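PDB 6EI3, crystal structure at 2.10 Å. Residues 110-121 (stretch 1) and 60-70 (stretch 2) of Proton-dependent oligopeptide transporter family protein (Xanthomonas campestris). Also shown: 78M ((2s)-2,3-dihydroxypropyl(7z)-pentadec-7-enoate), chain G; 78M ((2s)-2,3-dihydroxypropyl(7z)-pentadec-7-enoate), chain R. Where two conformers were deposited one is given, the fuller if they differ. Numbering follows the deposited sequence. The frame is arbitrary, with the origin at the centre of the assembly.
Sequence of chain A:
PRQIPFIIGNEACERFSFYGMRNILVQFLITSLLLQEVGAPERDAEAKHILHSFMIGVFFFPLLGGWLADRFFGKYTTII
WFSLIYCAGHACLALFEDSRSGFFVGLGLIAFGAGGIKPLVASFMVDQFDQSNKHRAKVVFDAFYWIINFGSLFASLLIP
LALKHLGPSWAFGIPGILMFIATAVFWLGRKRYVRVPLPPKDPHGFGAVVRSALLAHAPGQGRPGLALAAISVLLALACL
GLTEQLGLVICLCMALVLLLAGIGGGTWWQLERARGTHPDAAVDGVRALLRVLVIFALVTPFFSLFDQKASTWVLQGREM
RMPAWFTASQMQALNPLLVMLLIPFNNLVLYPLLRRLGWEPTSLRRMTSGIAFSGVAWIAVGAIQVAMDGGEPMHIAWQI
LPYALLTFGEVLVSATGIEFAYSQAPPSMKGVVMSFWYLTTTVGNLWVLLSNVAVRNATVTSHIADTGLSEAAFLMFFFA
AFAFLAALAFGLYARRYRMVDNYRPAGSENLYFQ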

# COMPACT_ATOMS: atom_id res chain seq x y z
N ILE A 110 -4.38 4.22 14.92
CA ILE A 110 -4.79 4.72 13.60
C ILE A 110 -4.49 3.68 12.56
O ILE A 110 -5.37 3.38 11.77
CB ILE A 110 -4.13 6.09 13.24
CG1 ILE A 110 -4.77 7.21 14.10
CG2 ILE A 110 -4.30 6.42 11.73
CD1 ILE A 110 -3.99 8.50 14.11
N ALA A 111 -3.28 3.07 12.59
CA ALA A 111 -2.89 2.02 11.64
C ALA A 111 -3.88 0.84 11.70
O ALA A 111 -4.33 0.35 10.68
CB ALA A 111 -1.48 1.53 11.96
N PHE A 112 -4.20 0.41 12.92
CA PHE A 112 -5.12 -0.69 13.20
C PHE A 112 -6.53 -0.38 12.71
O PHE A 112 -7.14 -1.23 12.05
CB PHE A 112 -5.14 -0.97 14.71
CG PHE A 112 -5.90 -2.20 15.16
CD1 PHE A 112 -5.36 -3.47 15.00
CD2 PHE A 112 -7.10 -2.08 15.85
CE1 PHE A 112 -6.03 -4.59 15.48
CE2 PHE A 112 -7.76 -3.21 16.35
CZ PHE A 112 -7.22 -4.46 16.14
N GLY A 113 -7.02 0.82 13.03
CA GLY A 113 -8.36 1.24 12.63
C GLY A 113 -8.52 1.38 11.13
O GLY A 113 -9.47 0.85 10.55
N ALA A 114 -7.58 2.12 10.49
CA ALA A 114 -7.57 2.39 9.06
C ALA A 114 -7.35 1.10 8.28
O ALA A 114 -7.98 0.90 7.25
CB ALA A 114 -6.48 3.40 8.70
N GLY A 115 -6.50 0.23 8.81
CA GLY A 115 -6.24 -1.05 8.17
C GLY A 115 -7.44 -1.98 8.22
O GLY A 115 -7.79 -2.61 7.22
N GLY A 116 -8.08 -2.06 9.39
CA GLY A 116 -9.23 -2.95 9.58
C GLY A 116 -10.45 -2.67 8.71
O GLY A 116 -11.10 -3.61 8.25
N ILE A 117 -10.76 -1.38 8.47
CA ILE A 117 -11.94 -0.99 7.67
C ILE A 117 -11.70 -1.07 6.16
O ILE A 117 -12.65 -1.12 5.38
CB ILE A 117 -12.45 0.43 8.04
CG1 ILE A 117 -11.40 1.52 7.65
CG2 ILE A 117 -12.85 0.50 9.52
CD1 ILE A 117 -11.90 2.98 7.66
N LYS A 118 -10.42 -0.99 5.75
CA LYS A 118 -9.97 -0.93 4.37
C LYS A 118 -10.58 -2.02 3.45
O LYS A 118 -11.05 -1.65 2.38
CB LYS A 118 -8.44 -0.93 4.33
CG LYS A 118 -7.83 -0.64 2.98
CD LYS A 118 -6.32 -0.75 3.13
CE LYS A 118 -5.65 0.45 2.57
NZ LYS A 118 -5.75 1.63 3.44
N PRO A 119 -10.64 -3.34 3.77
CA PRO A 119 -11.24 -4.27 2.79
C PRO A 119 -12.75 -4.36 2.96
O PRO A 119 -13.38 -5.20 2.33
CB PRO A 119 -10.56 -5.60 3.15
CG PRO A 119 -10.39 -5.52 4.64
CD PRO A 119 -10.17 -4.06 4.97
N LEU A 120 -13.33 -3.53 3.85
CA LEU A 120 -14.76 -3.62 4.20
C LEU A 120 -15.66 -2.54 3.65
O LEU A 120 -16.80 -2.83 3.34
CB LEU A 120 -14.94 -3.66 5.74
CG LEU A 120 -14.05 -4.63 6.56
CD1 LEU A 120 -14.34 -4.50 8.02
CD2 LEU A 120 -14.19 -6.09 6.08
N VAL A 121 -15.16 -1.30 3.55
CA VAL A 121 -15.94 -0.15 3.11
C VAL A 121 -16.55 -0.37 1.71
O VAL A 121 -17.77 -0.23 1.55
CB VAL A 121 -15.15 1.19 3.24
CG1 VAL A 121 -13.98 1.29 2.26
CG2 VAL A 121 -16.07 2.41 3.16
O21 78M G . 14.06 3.07 15.99
C20 78M G . 13.13 3.03 17.07
C18 78M G . 11.78 3.56 16.63
O19 78M G . 11.83 4.98 16.48
C17 78M G . 10.67 3.18 17.58
O2 78M G . 9.58 2.64 16.78
C1 78M G . 8.61 3.47 16.38
O1 78M G . 8.64 4.66 16.52
C2 78M G . 7.51 2.72 15.70
C3 78M G . 6.12 3.32 15.90
C4 78M G . 5.24 3.08 14.69
C5 78M G . 3.76 3.21 14.95
C6 78M G . 2.90 2.52 13.89
C7 78M G . 2.73 1.05 14.15
C8 78M G . 2.02 0.21 13.43
C9 78M G . 1.84 -1.25 13.70
C10 78M G . 2.73 -2.14 12.85
C11 78M G . 2.27 -3.59 12.78
C12 78M G . 3.16 -4.45 11.91
C13 78M G . 2.60 -5.81 11.54
C15 78M G . 3.04 -7.94 10.26
C14 78M G . 3.45 -6.52 10.51
O21 78M R . -3.76 -11.07 12.36
C20 78M R . -3.87 -11.08 13.78
C18 78M R . -3.30 -9.82 14.38
O19 78M R . -1.87 -9.87 14.34
C17 78M R . -3.80 -9.57 15.79
O2 78M R . -3.27 -8.25 16.10
C1 78M R . -3.55 -7.72 17.30
O1 78M R . -4.44 -8.09 18.02
C2 78M R . -2.55 -6.66 17.64
C3 78M R . -3.12 -5.25 17.63
C4 78M R . -2.67 -4.46 18.85
C5 78M R . -2.75 -2.95 18.69
C6 78M R . -1.56 -2.33 17.96
C7 78M R . -1.54 -0.86 18.21
C8 78M R . -0.55 -0.11 18.67
C9 78M R . 0.86 -0.49 19.00
C10 78M R . 1.74 0.76 18.95
C11 78M R . 3.07 0.64 19.66
C12 78M R . 3.55 1.96 20.25
C13 78M R . 4.84 1.86 21.03
C15 78M R . 6.50 3.09 22.49
C14 78M R . 5.10 3.05 21.94
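Stretch 2 60-70: FFPLLGGWLAD

At the apolar centre, the edge of Phe 112 points toward the face of Phe 61, ring centroids 5.0 Å apart and planes at 75°. Phe 112 CD1 lies 3.6 Å from Phe 61 CD1, and Phe 112 CE1 reaches Leu 64 CD2 at 3.4 Å. A lipid chain adds to the packing: C3 of 78M (chain R) is 3.7 Å from Phe 112 CE1.

Beside this cluster the backbones themselves meet. Helix 62-70 crosses helix 110-117 at -54°, the two running in broadly the same sense, with axes only 7.0 Å apart at closest approach. Glycine is what such closeness uses. Gly 116 and Gly 65 stand CA to CA at 3.9 Å, while the CA of Gly 115 is 4.5 Å from the CA of Phe 61. A CB on Gly 65 would run into Gly 116 O, and one on Gly 115 would strike Phe 61 CB. Gly 66 obeys no such rule, since a CB there would have room. Gly 116 O receives a CA-H...O contact from Gly 65 CA at 3.3 Å, with 153° at the hydrogen. Gly 115 O comes within 3.1 Å of Pro 62 N, but proline has no hydrogen to share.

Further along, Pro 119 CD packs 3.7 Å from Pro 62 CB, and Leu 120 CD2 closes the far end 3.6 Å from Ala 69 CB, whose small side chain points toward stretch 1.

At the polar edge, partly exposed Lys 118 contributes its aliphatic part, CD lying 3.8 Å from Pro 62 CG, before its end leads away. No hydrogen bond crosses between the stretches. Each helix keeps its own ladder, as in Gly 116 N to Phe 112 O and Ala 69 N to Gly 65 O.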

# COMPACT_ATOMS: atom_id res chain seq x y z
N PHE A 60 -1.37 -4.08 6.49
CA PHE A 60 -1.35 -5.45 7.03
C PHE A 60 -2.69 -5.78 7.73
O PHE A 60 -3.23 -6.86 7.51
CB PHE A 60 -0.18 -5.65 8.02
CG PHE A 60 -0.27 -6.97 8.76
CD1 PHE A 60 0.06 -8.17 8.13
CD2 PHE A 60 -0.79 -7.02 10.05
CE1 PHE A 60 -0.07 -9.39 8.80
CE2 PHE A 60 -0.93 -8.25 10.71
CZ PHE A 60 -0.56 -9.43 10.08
N PHE A 61 -3.21 -4.84 8.58
CA PHE A 61 -4.43 -5.04 9.37
C PHE A 61 -5.71 -5.28 8.52
O PHE A 61 -6.59 -5.94 9.07
CB PHE A 61 -4.65 -3.95 10.43
CG PHE A 61 -3.66 -4.09 11.57
CD1 PHE A 61 -3.63 -5.25 12.34
CD2 PHE A 61 -2.77 -3.07 11.87
CE1 PHE A 61 -2.71 -5.39 13.39
CE2 PHE A 61 -1.85 -3.20 12.92
CZ PHE A 61 -1.83 -4.36 13.68
N PRO A 62 -5.82 -4.98 7.19
CA PRO A 62 -6.98 -5.49 6.42
C PRO A 62 -7.18 -6.99 6.58
O PRO A 62 -8.31 -7.44 6.49
CB PRO A 62 -6.60 -5.17 4.97
CG PRO A 62 -5.78 -3.93 5.09
CD PRO A 62 -4.94 -4.18 6.31
N LEU A 63 -6.09 -7.77 6.86
CA LEU A 63 -6.19 -9.22 7.08
C LEU A 63 -7.12 -9.52 8.26
O LEU A 63 -8.02 -10.36 8.14
CB LEU A 63 -4.81 -9.88 7.34
CG LEU A 63 -3.85 -10.09 6.15
CD1 LEU A 63 -2.57 -10.80 6.61
CD2 LEU A 63 -4.49 -10.96 5.04
N LEU A 64 -6.92 -8.80 9.39
CA LEU A 64 -7.72 -8.94 10.60
C LEU A 64 -9.14 -8.41 10.40
O LEU A 64 -10.09 -9.11 10.74
CB LEU A 64 -7.05 -8.27 11.80
CG LEU A 64 -7.74 -8.48 13.17
CD1 LEU A 64 -7.68 -9.94 13.64
CD2 LEU A 64 -7.12 -7.58 14.21
N GLY A 65 -9.28 -7.23 9.79
CA GLY A 65 -10.59 -6.63 9.49
C GLY A 65 -11.51 -7.56 8.72
O GLY A 65 -12.64 -7.80 9.14
N GLY A 66 -11.01 -8.10 7.61
CA GLY A 66 -11.75 -9.02 6.73
C GLY A 66 -12.15 -10.31 7.42
O GLY A 66 -13.28 -10.78 7.26
N TRP A 67 -11.23 -10.87 8.23
CA TRP A 67 -11.44 -12.10 8.99
C TRP A 67 -12.53 -11.90 10.05
O TRP A 67 -13.48 -12.67 10.06
CB TRP A 67 -10.12 -12.61 9.63
CG TRP A 67 -10.25 -13.90 10.40
CD1 TRP A 67 -10.45 -15.15 9.89
CD2 TRP A 67 -10.14 -14.06 11.82
NE1 TRP A 67 -10.49 -16.08 10.91
CE2 TRP A 67 -10.32 -15.44 12.10
CE3 TRP A 67 -9.94 -13.18 12.89
CZ2 TRP A 67 -10.27 -15.95 13.41
CZ3 TRP A 67 -9.89 -13.68 14.18
CH2 TRP A 67 -10.06 -15.05 14.43
N LEU A 68 -12.43 -10.84 10.88
CA LEU A 68 -13.44 -10.56 11.90
C LEU A 68 -14.83 -10.33 11.30
O LEU A 68 -15.81 -10.87 11.80
CB LEU A 68 -13.04 -9.37 12.79
CG LEU A 68 -11.79 -9.56 13.65
CD1 LEU A 68 -11.41 -8.25 14.32
CD2 LEU A 68 -11.99 -10.69 14.70
N ALA A 69 -14.90 -9.57 10.20
CA ALA A 69 -16.16 -9.29 9.51
C ALA A 69 -16.77 -10.55 8.88
O ALA A 69 -17.93 -10.84 9.11
CB ALA A 69 -15.96 -8.21 8.45
N ASP A 70 -15.97 -11.30 8.10
CA ASP A 70 -16.45 -12.50 7.41
C ASP A 70 -16.74 -13.68 8.29
O ASP A 70 -17.55 -14.52 7.90
CB ASP A 70 -15.49 -12.92 6.29
CG ASP A 70 -15.44 -11.94 5.12
OD1 ASP A 70 -16.41 -11.15 4.97
OD2 ASP A 70 -14.46 -11.98 4.36